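Local atomic coordinates of DNA polymerase (Pyrobaculum calidifontis, PDB entry 5MDN), a protein that probably extends DNA chains by adding nucleotides from deoxyribonucleoside triphosphates, releasing diphosphate. Residues Pro349-Ser358 with Glu502-Met510; Leu293-Val302 with Asp336-Leu347. One frame throughout, in Å; residues are numbered along the deposited sequence.

Interaction 1. Residues Pro349-Ser358 with Glu502-Met510; sequences PFLIQLSSVS and ERQRALKVM
Phe350 enters the surface of helix 495-512 as a knob in a hole formed by Glu502, Arg505, Ala506 and Val509, a clear case of helix-helix packing, here at a signed crossing angle of -55°. The two short axes pass 8.4 Å apart, and Ala506, small and turned toward the partner, lets the backbones come together beside Leu354. With CG anti to the backbone N (chi1 174°), the Phe350 ring is carried beneath the guanidinium of Arg505, which lies over one face in a cation-pi stack. Ring and guanidinium planes are inclined by 29° to each other and Arg505 CZ stands 4.2 Å from the ring centroid, while Arg505 NH1 is displaced toward the rim. Glu502 OE1 comes instead to the edge of the same ring, near its plane. Replacing Phe350 by an alanine takes the ring away and would probably leave the Arg505 guanidinium without its flat support and open a gap beside Ala506 and Val509.

One turn further on, the amide of Gln353 crosses Arg503 steeply, and Arg503 NE makes a weak hydrogen bond to Gln353 OE1 (3.1 Å). Ser356 OG turns back to its own helix, donating to Gln353 O, which also accepts from Val357 N.

Toward and past the helix end the contact becomes apolar. Both methyls of Val357 touch Leu507 CD2, each at 4.0 Å, and Val357 CG1 also meets Met510 CG. Bent at both chi2 and chi3, Met510 places its sulfur against Leu354, SD lying 3.6 Å from Leu354 CD1, and its CE 3.6 Å from Ser358 CB.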
ATOM      1  N   PRO A 349      -8.558   4.082  11.331  1.00 57.00           N
ATOM      2  CA  PRO A 349      -9.991   4.257  11.029  1.00 56.85           C
ATOM      3  C   PRO A 349     -10.299   4.235   9.541  1.00 56.98           C
ATOM      4  O   PRO A 349     -11.351   3.724   9.137  1.00 54.76           O
ATOM      5  CB  PRO A 349     -10.316   5.617  11.660  1.00 55.38           C
ATOM      6  CG  PRO A 349      -9.321   5.773  12.743  1.00 55.01           C
ATOM      7  CD  PRO A 349      -8.064   5.140  12.232  1.00 55.88           C
ATOM      8  N   PHE A 350      -9.408   4.783   8.713  1.00 55.74           N
ATOM      9  CA  PHE A 350      -9.603   4.731   7.267  1.00 53.22           C
ATOM     10  C   PHE A 350      -9.501   3.302   6.746  1.00 54.62           C
ATOM     11  O   PHE A 350     -10.320   2.867   5.927  1.00 56.05           O
ATOM     12  CB  PHE A 350      -8.583   5.630   6.570  1.00 52.03           C
ATOM     13  CG  PHE A 350      -8.608   5.527   5.073  1.00 50.45           C
ATOM     14  CD1 PHE A 350      -9.696   5.987   4.348  1.00 49.55           C
ATOM     15  CD2 PHE A 350      -7.539   4.972   4.390  1.00 50.05           C
ATOM     16  CE1 PHE A 350      -9.719   5.889   2.966  1.00 50.33           C
ATOM     17  CE2 PHE A 350      -7.555   4.873   3.012  1.00 51.15           C
ATOM     18  CZ  PHE A 350      -8.646   5.331   2.298  1.00 51.09           C
ATOM     19  N   LEU A 351      -8.486   2.561   7.202  1.00 53.57           N
ATOM     20  CA  LEU A 351      -8.273   1.203   6.712  1.00 54.22           C
ATOM     21  C   LEU A 351      -9.449   0.293   7.054  1.00 52.96           C
ATOM     22  O   LEU A 351      -9.784  -0.612   6.281  1.00 52.22           O
ATOM     23  CB  LEU A 351      -6.974   0.641   7.287  1.00 55.78           C
ATOM     24  CG  LEU A 351      -5.690   1.228   6.700  1.00 58.17           C
ATOM     25  CD1 LEU A 351      -4.494   0.907   7.583  1.00 62.55           C
ATOM     26  CD2 LEU A 351      -5.469   0.723   5.285  1.00 58.55           C
ATOM     27  N   ILE A 352     -10.078   0.509   8.213  1.00 54.20           N
ATOM     28  CA  ILE A 352     -11.244  -0.290   8.584  1.00 52.65           C
ATOM     29  C   ILE A 352     -12.379  -0.068   7.592  1.00 52.68           C
ATOM     30  O   ILE A 352     -13.051  -1.019   7.173  1.00 53.29           O
ATOM     31  CB  ILE A 352     -11.673   0.029  10.028  1.00 52.14           C
ATOM     32  CG1 ILE A 352     -10.629  -0.491  11.019  1.00 52.82           C
ATOM     33  CG2 ILE A 352     -13.041  -0.562  10.330  1.00 50.38           C
ATOM     34  CD1 ILE A 352     -10.927  -0.153  12.461  1.00 51.78           C
ATOM     35  N   GLN A 353     -12.602   1.186   7.191  1.00 54.65           N
ATOM     36  CA  GLN A 353     -13.643   1.466   6.208  1.00 54.38           C
ATOM     37  C   GLN A 353     -13.239   0.970   4.826  1.00 53.54           C
ATOM     38  O   GLN A 353     -14.072   0.432   4.086  1.00 56.45           O
ATOM     39  CB  GLN A 353     -13.949   2.963   6.177  1.00 53.84           C
ATOM     40  CG  GLN A 353     -14.455   3.519   7.497  1.00 55.13           C
ATOM     41  CD  GLN A 353     -15.717   2.828   7.970  1.00 56.17           C
ATOM     42  OE1 GLN A 353     -16.609   2.529   7.178  1.00 56.22           O
ATOM     43  NE2 GLN A 353     -15.799   2.573   9.272  1.00 56.61           N
ATOM     44  N   LEU A 354     -11.966   1.138   4.463  1.00 54.26           N
ATOM     45  CA  LEU A 354     -11.477   0.592   3.204  1.00 51.32           C
ATOM     46  C   LEU A 354     -11.533  -0.930   3.185  1.00 49.36           C
ATOM     47  O   LEU A 354     -11.447  -1.529   2.107  1.00 49.31           O
ATOM     48  CB  LEU A 354     -10.045   1.072   2.942  1.00 51.61           C
ATOM     49  CG  LEU A 354      -9.496   0.868   1.527  1.00 52.23           C
ATOM     50  CD1 LEU A 354     -10.352   1.615   0.514  1.00 52.66           C
ATOM     51  CD2 LEU A 354      -8.042   1.305   1.432  1.00 53.47           C
ATOM     52  N   SER A 355     -11.648  -1.569   4.354  1.00 50.17           N
ATOM     53  CA  SER A 355     -11.820  -3.016   4.415  1.00 49.83           C
ATOM     54  C   SER A 355     -13.274  -3.421   4.190  1.00 51.98           C
ATOM     55  O   SER A 355     -13.543  -4.438   3.541  1.00 52.44           O
ATOM     56  CB  SER A 355     -11.317  -3.549   5.756  1.00 48.34           C
ATOM     57  OG  SER A 355     -11.604  -4.929   5.889  1.00 48.57           O
ATOM     58  N   SER A 356     -14.222  -2.646   4.728  1.00 52.30           N
ATOM     59  CA  SER A 356     -15.632  -2.965   4.531  1.00 51.84           C
ATOM     60  C   SER A 356     -16.070  -2.635   3.110  1.00 51.27           C
ATOM     61  O   SER A 356     -16.884  -3.357   2.519  1.00 56.06           O
ATOM     62  CB  SER A 356     -16.492  -2.220   5.553  1.00 52.63           C
ATOM     63  OG  SER A 356     -16.347  -0.816   5.420  1.00 53.64           O
ATOM     64  N   VAL A 357     -15.532  -1.555   2.540  1.00 49.13           N
ATOM     65  CA  VAL A 357     -15.506  -1.427   1.092  1.00 52.04           C
ATOM     66  C   VAL A 357     -14.441  -2.372   0.537  1.00 54.10           C
ATOM     67  O   VAL A 357     -13.570  -2.862   1.265  1.00 61.88           O
ATOM     68  CB  VAL A 357     -15.243   0.032   0.681  1.00 53.15           C
ATOM     69  CG1 VAL A 357     -15.568   0.252  -0.788  1.00 54.72           C
ATOM     70  CG2 VAL A 357     -16.050   0.981   1.559  1.00 52.07           C
ATOM     71  N   SER A 358     -14.557  -2.686  -0.755  1.00 52.63           N
ATOM     72  CA  SER A 358     -13.622  -3.582  -1.436  1.00 53.61           C
ATOM     73  C   SER A 358     -13.741  -5.016  -0.924  1.00 50.84           C
ATOM     74  O   SER A 358     -13.827  -5.956  -1.719  1.00 49.81           O
ATOM     75  CB  SER A 358     -12.182  -3.072  -1.298  1.00 53.35           C
ATOM     76  OG  SER A 358     -11.580  -3.563  -0.114  1.00 51.10           O
ATOM     77  N   GLU A 502     -14.640   9.125   7.112  1.00 67.10           N
ATOM     78  CA  GLU A 502     -13.705   8.104   6.649  1.00 65.85           C
ATOM     79  C   GLU A 502     -14.388   7.127   5.698  1.00 62.58           C
ATOM     80  O   GLU A 502     -13.840   6.787   4.643  1.00 60.22           O
ATOM     81  CB  GLU A 502     -13.099   7.367   7.843  1.00 68.83           C
ATOM     82  CG  GLU A 502     -12.159   8.207   8.701  1.00 73.09           C
ATOM     83  CD  GLU A 502     -10.831   8.507   8.023  1.00 78.34           C
ATOM     84  OE1 GLU A 502     -10.612   8.043   6.884  1.00 85.61           O
ATOM     85  OE2 GLU A 502      -9.997   9.206   8.636  1.00 85.43           O
ATOM     86  N   ARG A 503     -15.578   6.650   6.069  1.00 62.77           N
ATOM     87  CA  ARG A 503     -16.340   5.776   5.183  1.00 61.40           C
ATOM     88  C   ARG A 503     -16.643   6.463   3.858  1.00 56.57           C
ATOM     89  O   ARG A 503     -16.570   5.838   2.793  1.00 53.31           O
ATOM     90  CB  ARG A 503     -17.632   5.333   5.870  1.00 63.80           C
ATOM     91  CG  ARG A 503     -18.717   4.860   4.916  1.00 64.61           C
ATOM     92  CD  ARG A 503     -19.740   3.979   5.611  1.00 65.97           C
ATOM     93  NE  ARG A 503     -19.311   2.585   5.657  1.00 69.30           N
ATOM     94  CZ  ARG A 503     -19.502   1.715   4.670  1.00 72.29           C
ATOM     95  NH1 ARG A 503     -20.114   2.097   3.558  1.00 73.50           N
ATOM     96  NH2 ARG A 503     -19.081   0.463   4.793  1.00 73.10           N
ATOM     97  N   GLN A 504     -16.989   7.753   3.903  1.00 59.10           N
ATOM     98  CA  GLN A 504     -17.244   8.495   2.673  1.00 57.87           C
ATOM     99  C   GLN A 504     -16.006   8.537   1.784  1.00 57.00           C
ATOM    100  O   GLN A 504     -16.104   8.348   0.565  1.00 55.92           O
ATOM    101  CB  GLN A 504     -17.723   9.909   3.007  1.00 57.90           C
ATOM    102  CG  GLN A 504     -17.775  10.870   1.821  1.00 59.13           C
ATOM    103  CD  GLN A 504     -16.478  11.632   1.623  1.00 58.89           C
ATOM    104  OE1 GLN A 504     -16.129  12.006   0.503  1.00 60.34           O
ATOM    105  NE2 GLN A 504     -15.756  11.864   2.713  1.00 57.34           N
ATOM    106  N   ARG A 505     -14.832   8.791   2.370  1.00 55.50           N
ATOM    107  CA  ARG A 505     -13.618   8.860   1.562  1.00 55.67           C
ATOM    108  C   ARG A 505     -13.237   7.487   1.019  1.00 51.79           C
ATOM    109  O   ARG A 505     -12.760   7.374  -0.117  1.00 48.29           O
ATOM    110  CB  ARG A 505     -12.464   9.452   2.373  1.00 60.12           C
ATOM    111  CG  ARG A 505     -11.146   9.445   1.608  1.00 64.98           C
ATOM    112  CD  ARG A 505     -10.103  10.368   2.211  1.00 67.43           C
ATOM    113  NE  ARG A 505      -8.775  10.080   1.671  1.00 74.25           N
ATOM    114  CZ  ARG A 505      -7.841   9.372   2.298  1.00 80.08           C
ATOM    115  NH1 ARG A 505      -8.075   8.876   3.506  1.00 82.40           N
ATOM    116  NH2 ARG A 505      -6.666   9.165   1.718  1.00 78.71           N
ATOM    117  N   ALA A 506     -13.440   6.432   1.815  1.00 54.77           N
ATOM    118  CA  ALA A 506     -13.085   5.088   1.367  1.00 51.88           C
ATOM    119  C   ALA A 506     -13.852   4.704   0.109  1.00 48.26           C
ATOM    120  O   ALA A 506     -13.300   4.066  -0.795  1.00 47.79           O
ATOM    121  CB  ALA A 506     -13.344   4.076   2.482  1.00 53.78           C
ATOM    122  N   LEU A 507     -15.129   5.083   0.034  1.00 47.35           N
ATOM    123  CA  LEU A 507     -15.902   4.846  -1.182  1.00 49.41           C
ATOM    124  C   LEU A 507     -15.349   5.655  -2.351  1.00 51.78           C
ATOM    125  O   LEU A 507     -15.258   5.147  -3.475  1.00 49.68           O
ATOM    126  CB  LEU A 507     -17.372   5.173  -0.938  1.00 47.49           C
ATOM    127  CG  LEU A 507     -18.113   4.195  -0.026  1.00 46.94           C
ATOM    128  CD1 LEU A 507     -19.305   4.864   0.645  1.00 47.54           C
ATOM    129  CD2 LEU A 507     -18.552   2.959  -0.794  1.00 44.75           C
ATOM    130  N   LYS A 508     -14.996   6.921  -2.105  1.00 50.41           N
ATOM    131  CA  LYS A 508     -14.408   7.765  -3.143  1.00 51.63           C
ATOM    132  C   LYS A 508     -13.141   7.143  -3.721  1.00 50.06           C
ATOM    133  O   LYS A 508     -12.966   7.087  -4.945  1.00 48.39           O
ATOM    134  CB  LYS A 508     -14.076   9.138  -2.563  1.00 56.48           C
ATOM    135  CG  LYS A 508     -13.378  10.059  -3.546  1.00 60.95           C
ATOM    136  CD  LYS A 508     -13.050  11.402  -2.923  1.00 64.35           C
ATOM    137  CE  LYS A 508     -12.288  12.280  -3.903  1.00 67.20           C
ATOM    138  NZ  LYS A 508     -11.906  13.589  -3.304  1.00 70.47           N
ATOM    139  N   VAL A 509     -12.237   6.680  -2.851  1.00 49.57           N
ATOM    140  CA  VAL A 509     -10.943   6.182  -3.311  1.00 48.98           C
ATOM    141  C   VAL A 509     -11.117   4.948  -4.187  1.00 50.43           C
ATOM    142  O   VAL A 509     -10.440   4.797  -5.212  1.00 49.73           O
ATOM    143  CB  VAL A 509     -10.023   5.902  -2.108  1.00 48.27           C
ATOM    144  CG1 VAL A 509      -8.702   5.302  -2.571  1.00 50.34           C
ATOM    145  CG2 VAL A 509      -9.779   7.177  -1.324  1.00 47.23           C
ATOM    146  N   MET A 510     -12.032   4.053  -3.811  1.00 47.58           N
ATOM    147  CA  MET A 510     -12.262   2.860  -4.620  1.00 48.68           C
ATOM    148  C   MET A 510     -12.905   3.213  -5.957  1.00 48.12           C
ATOM    149  O   MET A 510     -12.576   2.612  -6.987  1.00 51.39           O
ATOM    150  CB  MET A 510     -13.124   1.865  -3.847  1.00 50.05           C
ATOM    151  CG  MET A 510     -12.464   1.353  -2.575  1.00 51.16           C
ATOM    152  SD  MET A 510     -10.942   0.429  -2.868  1.00 50.28           S
ATOM    153  CE  MET A 510     -11.509  -0.808  -4.030  1.00 51.55           C
TER

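Interaction 2. Residues Leu293-Val302 with Asp336-Leu347; sequences LDRVAEYFGV and DVRSTLGLAEKL
Leu293 and Asp336 lie near the starts of two helical segments running 44° apart, their axes approaching to 10.0 Å. CA atoms draw nearer along the pair, reaching 5.7 Å between Val302 and Gly342. Helix 293-299 ends in a Schellman motif, with Gly301 at positive phi and Val302 N bonded to Ala297 O; the turn brings Val302 over Gly342, whose lack of a side chain lets Val302 CG1 lie close.

A chi1 of 175°, turning CG away from the backbone N, lets Leu293 fit as a knob among Asp336, Ser339, Thr340 and Leu343. The Leu293 and Leu343 side chains slide past each other in opposite directions, their CD1 atoms 3.7 Å apart, while Leu293 CD2 meets Thr340 OG1, which hydrogen-bonds to Asp336 O. Leu343 CD2 touches Val296 and Phe300, whose ring continues to Leu347, Phe300 CE2 lying 3.8 Å from Leu347 CD2.

Asp336 OD1 forms a salt bridge with Arg308. Its side chain lies beside Asp169, seen to bind magnesium in this protein, and about 5 Å from a bound magnesium ion, consistent with the third exonuclease motif. Helix 278-282 touches Val296, Leu343 and Leu347, whereas strands 165-172 and 186-193 of the RNase H-like sheet pack on Val337 and Leu341.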
ATOM      1  N   LEU A 293       9.811   5.944   9.421  1.00 58.37           N
ATOM      2  CA  LEU A 293       8.835   6.140  10.494  1.00 59.57           C
ATOM      3  C   LEU A 293       8.902   7.552  11.065  1.00 60.82           C
ATOM      4  O   LEU A 293       7.870   8.202  11.267  1.00 57.12           O
ATOM      5  CB  LEU A 293       9.054   5.105  11.599  1.00 59.52           C
ATOM      6  CG  LEU A 293       8.195   5.245  12.862  1.00 60.20           C
ATOM      7  CD1 LEU A 293       6.715   5.384  12.521  1.00 60.69           C
ATOM      8  CD2 LEU A 293       8.418   4.066  13.798  1.00 60.67           C
ATOM      9  N   ASP A 294      10.113   8.046  11.333  1.00 64.00           N
ATOM     10  CA  ASP A 294      10.255   9.360  11.955  1.00 66.68           C
ATOM     11  C   ASP A 294       9.763  10.472  11.034  1.00 69.45           C
ATOM     12  O   ASP A 294       9.143  11.438  11.494  1.00 70.39           O
ATOM     13  CB  ASP A 294      11.711   9.597  12.353  1.00 66.51           C
ATOM     14  CG  ASP A 294      12.671   9.399  11.197  1.00 68.83           C
ATOM     15  OD1 ASP A 294      12.744   8.266  10.673  1.00 72.60           O
ATOM     16  OD2 ASP A 294      13.353  10.373  10.813  1.00 68.24           O
ATOM     17  N   ARG A 295      10.030  10.356   9.732  1.00 67.96           N
ATOM     18  CA  ARG A 295       9.635  11.410   8.804  1.00 66.14           C
ATOM     19  C   ARG A 295       8.160  11.326   8.428  1.00 65.13           C
ATOM     20  O   ARG A 295       7.527  12.363   8.199  1.00 60.60           O
ATOM     21  CB  ARG A 295      10.519  11.363   7.559  1.00 65.22           C
ATOM     22  CG  ARG A 295      11.977  11.691   7.852  1.00 69.29           C
ATOM     23  CD  ARG A 295      12.837  11.610   6.606  1.00 74.71           C
ATOM     24  NE  ARG A 295      14.241  11.902   6.878  1.00 78.87           N
ATOM     25  CZ  ARG A 295      15.117  11.005   7.317  1.00 85.92           C
ATOM     26  NH1 ARG A 295      14.735   9.753   7.533  1.00 86.96           N
ATOM     27  NH2 ARG A 295      16.377  11.357   7.535  1.00 87.97           N
ATOM     28  N   VAL A 296       7.596  10.117   8.351  1.00 58.64           N
ATOM     29  CA  VAL A 296       6.157   9.990   8.144  1.00 58.23           C
ATOM     30  C   VAL A 296       5.402  10.472   9.377  1.00 57.91           C
ATOM     31  O   VAL A 296       4.351  11.115   9.268  1.00 57.39           O
ATOM     32  CB  VAL A 296       5.791   8.538   7.785  1.00 57.23           C
ATOM     33  CG1 VAL A 296       4.282   8.368   7.708  1.00 56.37           C
ATOM     34  CG2 VAL A 296       6.429   8.146   6.471  1.00 57.17           C
ATOM     35  N   ALA A 297       5.920  10.159  10.568  1.00 61.87           N
ATOM     36  CA  ALA A 297       5.304  10.635  11.802  1.00 61.62           C
ATOM     37  C   ALA A 297       5.195  12.155  11.823  1.00 63.98           C
ATOM     38  O   ALA A 297       4.187  12.706  12.283  1.00 63.25           O
ATOM     39  CB  ALA A 297       6.104  10.142  13.007  1.00 61.59           C
ATOM     40  N   GLU A 298       6.224  12.850  11.333  1.00 65.46           N
ATOM     41  CA  GLU A 298       6.184  14.308  11.302  1.00 67.10           C
ATOM     42  C   GLU A 298       5.151  14.817  10.303  1.00 67.75           C
ATOM     43  O   GLU A 298       4.422  15.775  10.593  1.00 75.73           O
ATOM     44  CB  GLU A 298       7.565  14.865  10.963  1.00 70.31           C
ATOM     45  CG  GLU A 298       7.738  16.332  11.322  1.00 73.47           C
ATOM     46  CD  GLU A 298       8.954  16.954  10.661  1.00 77.61           C
ATOM     47  OE1 GLU A 298      10.059  16.389  10.798  1.00 79.36           O
ATOM     48  OE2 GLU A 298       8.806  18.010  10.007  1.00 80.83           O
ATOM     49  N   TYR A 299       5.097  14.213   9.111  1.00 63.87           N
ATOM     50  CA  TYR A 299       4.161  14.667   8.085  1.00 62.02           C
ATOM     51  C   TYR A 299       2.724  14.648   8.592  1.00 61.15           C
ATOM     52  O   TYR A 299       1.963  15.594   8.360  1.00 59.49           O
ATOM     53  CB  TYR A 299       4.296  13.802   6.832  1.00 62.42           C
ATOM     54  CG  TYR A 299       3.688  14.421   5.593  1.00 62.55           C
ATOM     55  CD1 TYR A 299       4.367  15.402   4.880  1.00 63.08           C
ATOM     56  CD2 TYR A 299       2.434  14.032   5.140  1.00 62.34           C
ATOM     57  CE1 TYR A 299       3.816  15.975   3.748  1.00 63.32           C
ATOM     58  CE2 TYR A 299       1.875  14.599   4.011  1.00 64.02           C
ATOM     59  CZ  TYR A 299       2.571  15.570   3.319  1.00 64.48           C
ATOM     60  OH  TYR A 299       2.016  16.136   2.194  1.00 62.09           O
ATOM     61  N   PHE A 300       2.335  13.580   9.283  1.00 63.02           N
ATOM     62  CA  PHE A 300       0.991  13.461   9.827  1.00 60.19           C
ATOM     63  C   PHE A 300       0.855  14.099  11.203  1.00 60.10           C
ATOM     64  O   PHE A 300      -0.226  14.028  11.799  1.00 58.95           O
ATOM     65  CB  PHE A 300       0.578  11.985   9.890  1.00 57.76           C
ATOM     66  CG  PHE A 300       0.390  11.349   8.541  1.00 58.60           C
ATOM     67  CD1 PHE A 300       1.481  10.944   7.790  1.00 59.66           C
ATOM     68  CD2 PHE A 300      -0.880  11.164   8.021  1.00 61.89           C
ATOM     69  CE1 PHE A 300       1.308  10.363   6.547  1.00 62.89           C
ATOM     70  CE2 PHE A 300      -1.059  10.584   6.781  1.00 64.15           C
ATOM     71  CZ  PHE A 300       0.036  10.184   6.042  1.00 64.93           C
ATOM     72  N   GLY A 301       1.916  14.716  11.716  1.00 58.38           N
ATOM     73  CA  GLY A 301       1.818  15.509  12.929  1.00 61.97           C
ATOM     74  C   GLY A 301       1.593  14.732  14.208  1.00 65.19           C
ATOM     75  O   GLY A 301       0.825  15.180  15.069  1.00 70.86           O
ATOM     76  N   VAL A 302       2.236  13.577  14.358  1.00 62.86           N
ATOM     77  CA  VAL A 302       2.095  12.811  15.592  1.00 61.62           C
ATOM     78  C   VAL A 302       3.321  13.035  16.472  1.00 60.55           C
ATOM     79  O   VAL A 302       3.233  12.966  17.703  1.00 59.47           O
ATOM     80  CB  VAL A 302       1.862  11.312  15.307  1.00 60.80           C
ATOM     81  CG1 VAL A 302       0.790  11.135  14.242  1.00 61.14           C
ATOM     82  CG2 VAL A 302       3.148  10.619  14.890  1.00 58.81           C
ATOM     83  N   ASP A 336       9.695   5.451  18.722  1.00 66.50           N
ATOM     84  CA  ASP A 336       9.219   4.645  17.602  1.00 63.82           C
ATOM     85  C   ASP A 336       7.808   4.128  17.858  1.00 62.31           C
ATOM     86  O   ASP A 336       6.894   4.352  17.056  1.00 61.00           O
ATOM     87  CB  ASP A 336      10.180   3.484  17.344  1.00 64.65           C
ATOM     88  CG  ASP A 336      11.398   3.896  16.539  1.00 67.17           C
ATOM     89  OD1 ASP A 336      11.326   4.922  15.834  1.00 68.73           O
ATOM     90  OD2 ASP A 336      12.424   3.188  16.603  1.00 73.18           O
ATOM     91  N   VAL A 337       7.614   3.424  18.977  1.00 59.92           N
ATOM     92  CA  VAL A 337       6.323   2.791  19.242  1.00 61.74           C
ATOM     93  C   VAL A 337       5.247   3.834  19.531  1.00 61.99           C
ATOM     94  O   VAL A 337       4.072   3.628  19.201  1.00 64.79           O
ATOM     95  CB  VAL A 337       6.452   1.764  20.384  1.00 64.05           C
ATOM     96  CG1 VAL A 337       6.679   2.451  21.728  1.00 65.63           C
ATOM     97  CG2 VAL A 337       5.226   0.863  20.435  1.00 65.70           C
ATOM     98  N   ARG A 338       5.614   4.966  20.140  1.00 63.40           N
ATOM     99  CA  ARG A 338       4.638   6.032  20.346  1.00 60.82           C
ATOM    100  C   ARG A 338       4.209   6.646  19.020  1.00 58.34           C
ATOM    101  O   ARG A 338       3.035   6.991  18.840  1.00 57.55           O
ATOM    102  CB  ARG A 338       5.202   7.099  21.283  1.00 63.30           C
ATOM    103  CG  ARG A 338       5.069   6.744  22.757  1.00 66.28           C
ATOM    104  CD  ARG A 338       6.196   7.330  23.593  1.00 70.84           C
ATOM    105  NE  ARG A 338       5.769   7.608  24.963  1.00 75.63           N
ATOM    106  CZ  ARG A 338       6.600   7.801  25.981  1.00 77.68           C
ATOM    107  NH1 ARG A 338       7.911   7.743  25.790  1.00 75.09           N
ATOM    108  NH2 ARG A 338       6.121   8.049  27.193  1.00 80.31           N
ATOM    109  N   SER A 339       5.147   6.799  18.081  1.00 60.42           N
ATOM    110  CA  SER A 339       4.784   7.251  16.742  1.00 60.70           C
ATOM    111  C   SER A 339       3.942   6.207  16.016  1.00 58.73           C
ATOM    112  O   SER A 339       2.997   6.554  15.296  1.00 58.13           O
ATOM    113  CB  SER A 339       6.043   7.579  15.942  1.00 61.53           C
ATOM    114  OG  SER A 339       6.733   8.680  16.506  1.00 62.41           O
ATOM    115  N   THR A 340       4.280   4.924  16.182  1.00 58.49           N
ATOM    116  CA  THR A 340       3.543   3.862  15.503  1.00 55.13           C
ATOM    117  C   THR A 340       2.080   3.849  15.926  1.00 53.40           C
ATOM    118  O   THR A 340       1.177   3.792  15.083  1.00 53.92           O
ATOM    119  CB  THR A 340       4.198   2.509  15.782  1.00 55.27           C
ATOM    120  OG1 THR A 340       5.538   2.508  15.274  1.00 56.31           O
ATOM    121  CG2 THR A 340       3.410   1.388  15.117  1.00 55.31           C
ATOM    122  N   LEU A 341       1.822   3.903  17.235  1.00 52.57           N
ATOM    123  CA  LEU A 341       0.443   3.985  17.701  1.00 56.71           C
ATOM    124  C   LEU A 341      -0.187   5.324  17.341  1.00 57.73           C
ATOM    125  O   LEU A 341      -1.401   5.397  17.117  1.00 59.73           O
ATOM    126  CB  LEU A 341       0.379   3.751  19.211  1.00 59.17           C
ATOM    127  CG  LEU A 341      -1.029   3.583  19.788  1.00 61.84           C
ATOM    128  CD1 LEU A 341      -1.737   2.415  19.121  1.00 62.22           C
ATOM    129  CD2 LEU A 341      -0.984   3.392  21.296  1.00 64.06           C
ATOM    130  N   GLY A 342       0.615   6.389  17.286  1.00 56.30           N
ATOM    131  CA  GLY A 342       0.096   7.672  16.840  1.00 57.15           C
ATOM    132  C   GLY A 342      -0.375   7.636  15.399  1.00 57.18           C
ATOM    133  O   GLY A 342      -1.471   8.104  15.079  1.00 59.62           O
ATOM    134  N   LEU A 343       0.461   7.096  14.507  1.00 52.04           N
ATOM    135  CA  LEU A 343       0.053   6.918  13.115  1.00 54.81           C
ATOM    136  C   LEU A 343      -1.203   6.062  13.011  1.00 56.72           C
ATOM    137  O   LEU A 343      -2.107   6.365  12.223  1.00 58.96           O
ATOM    138  CB  LEU A 343       1.185   6.288  12.304  1.00 56.20           C
ATOM    139  CG  LEU A 343       2.225   7.217  11.682  1.00 59.26           C
ATOM    140  CD1 LEU A 343       3.423   6.418  11.192  1.00 59.69           C
ATOM    141  CD2 LEU A 343       1.612   8.013  10.542  1.00 61.19           C
ATOM    142  N   ALA A 344      -1.265   4.973  13.785  1.00 56.88           N
ATOM    143  CA  ALA A 344      -2.427   4.089  13.741  1.00 57.21           C
ATOM    144  C   ALA A 344      -3.714   4.842  14.055  1.00 57.38           C
ATOM    145  O   ALA A 344      -4.728   4.662  13.371  1.00 55.64           O
ATOM    146  CB  ALA A 344      -2.234   2.927  14.714  1.00 58.20           C
ATOM    147  N   GLU A 345      -3.691   5.699  15.078  1.00 56.27           N
ATOM    148  CA  GLU A 345      -4.879   6.475  15.419  1.00 58.28           C
ATOM    149  C   GLU A 345      -5.370   7.317  14.246  1.00 56.92           C
ATOM    150  O   GLU A 345      -6.572   7.587  14.136  1.00 55.37           O
ATOM    151  CB  GLU A 345      -4.590   7.360  16.629  1.00 62.08           C
ATOM    152  CG  GLU A 345      -4.382   6.583  17.921  1.00 66.46           C
ATOM    153  CD  GLU A 345      -3.564   7.350  18.946  1.00 70.56           C
ATOM    154  OE1 GLU A 345      -3.462   8.589  18.821  1.00 75.52           O
ATOM    155  OE2 GLU A 345      -3.028   6.713  19.880  1.00 70.59           O
ATOM    156  N   LYS A 346      -4.465   7.741  13.366  1.00 58.45           N
ATOM    157  CA  LYS A 346      -4.843   8.535  12.202  1.00 58.52           C
ATOM    158  C   LYS A 346      -5.206   7.680  10.991  1.00 56.39           C
ATOM    159  O   LYS A 346      -6.135   8.023  10.253  1.00 55.25           O
ATOM    160  CB  LYS A 346      -3.712   9.499  11.834  1.00 61.15           C
ATOM    161  CG  LYS A 346      -3.317  10.449  12.951  1.00 62.95           C
ATOM    162  CD  LYS A 346      -2.940  11.815  12.397  1.00 63.93           C
ATOM    163  CE  LYS A 346      -2.760  12.836  13.508  1.00 64.08           C
ATOM    164  NZ  LYS A 346      -3.999  12.990  14.313  1.00 64.30           N
ATOM    165  N   LEU A 347      -4.486   6.582  10.759  1.00 55.67           N
ATOM    166  CA  LEU A 347      -4.670   5.789   9.548  1.00 55.14           C
ATOM    167  C   LEU A 347      -5.610   4.603   9.724  1.00 56.66           C
ATOM    168  O   LEU A 347      -6.314   4.242   8.775  1.00 55.07           O
ATOM    169  CB  LEU A 347      -3.318   5.279   9.036  1.00 55.40           C
ATOM    170  CG  LEU A 347      -2.244   6.329   8.738  1.00 57.00           C
ATOM    171  CD1 LEU A 347      -1.029   5.677   8.099  1.00 57.88           C
ATOM    172  CD2 LEU A 347      -2.795   7.433   7.847  1.00 57.39           C
TER

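A single long helix, 326-356, serves both contacts in turn. Interaction 2 uses its middle part and comes wholly earlier in the chain than interaction 1 at its C-terminal end; their centres lie about 20 Å apart, and Pro349 CD packs on Ala344 O where the two meet, close to a kink in the helix. The sequence separations differ greatly: the segments' closest ends are 34 residues apart in interaction 2 and 144 in interaction 1. Interaction 2 thus ties the helix to the exonuclease fold beside its metal-binding acids, and interaction 1 ties its far end to helix 495-512 of the polymerase family region. One continuous element thereby connects the two regions structurally.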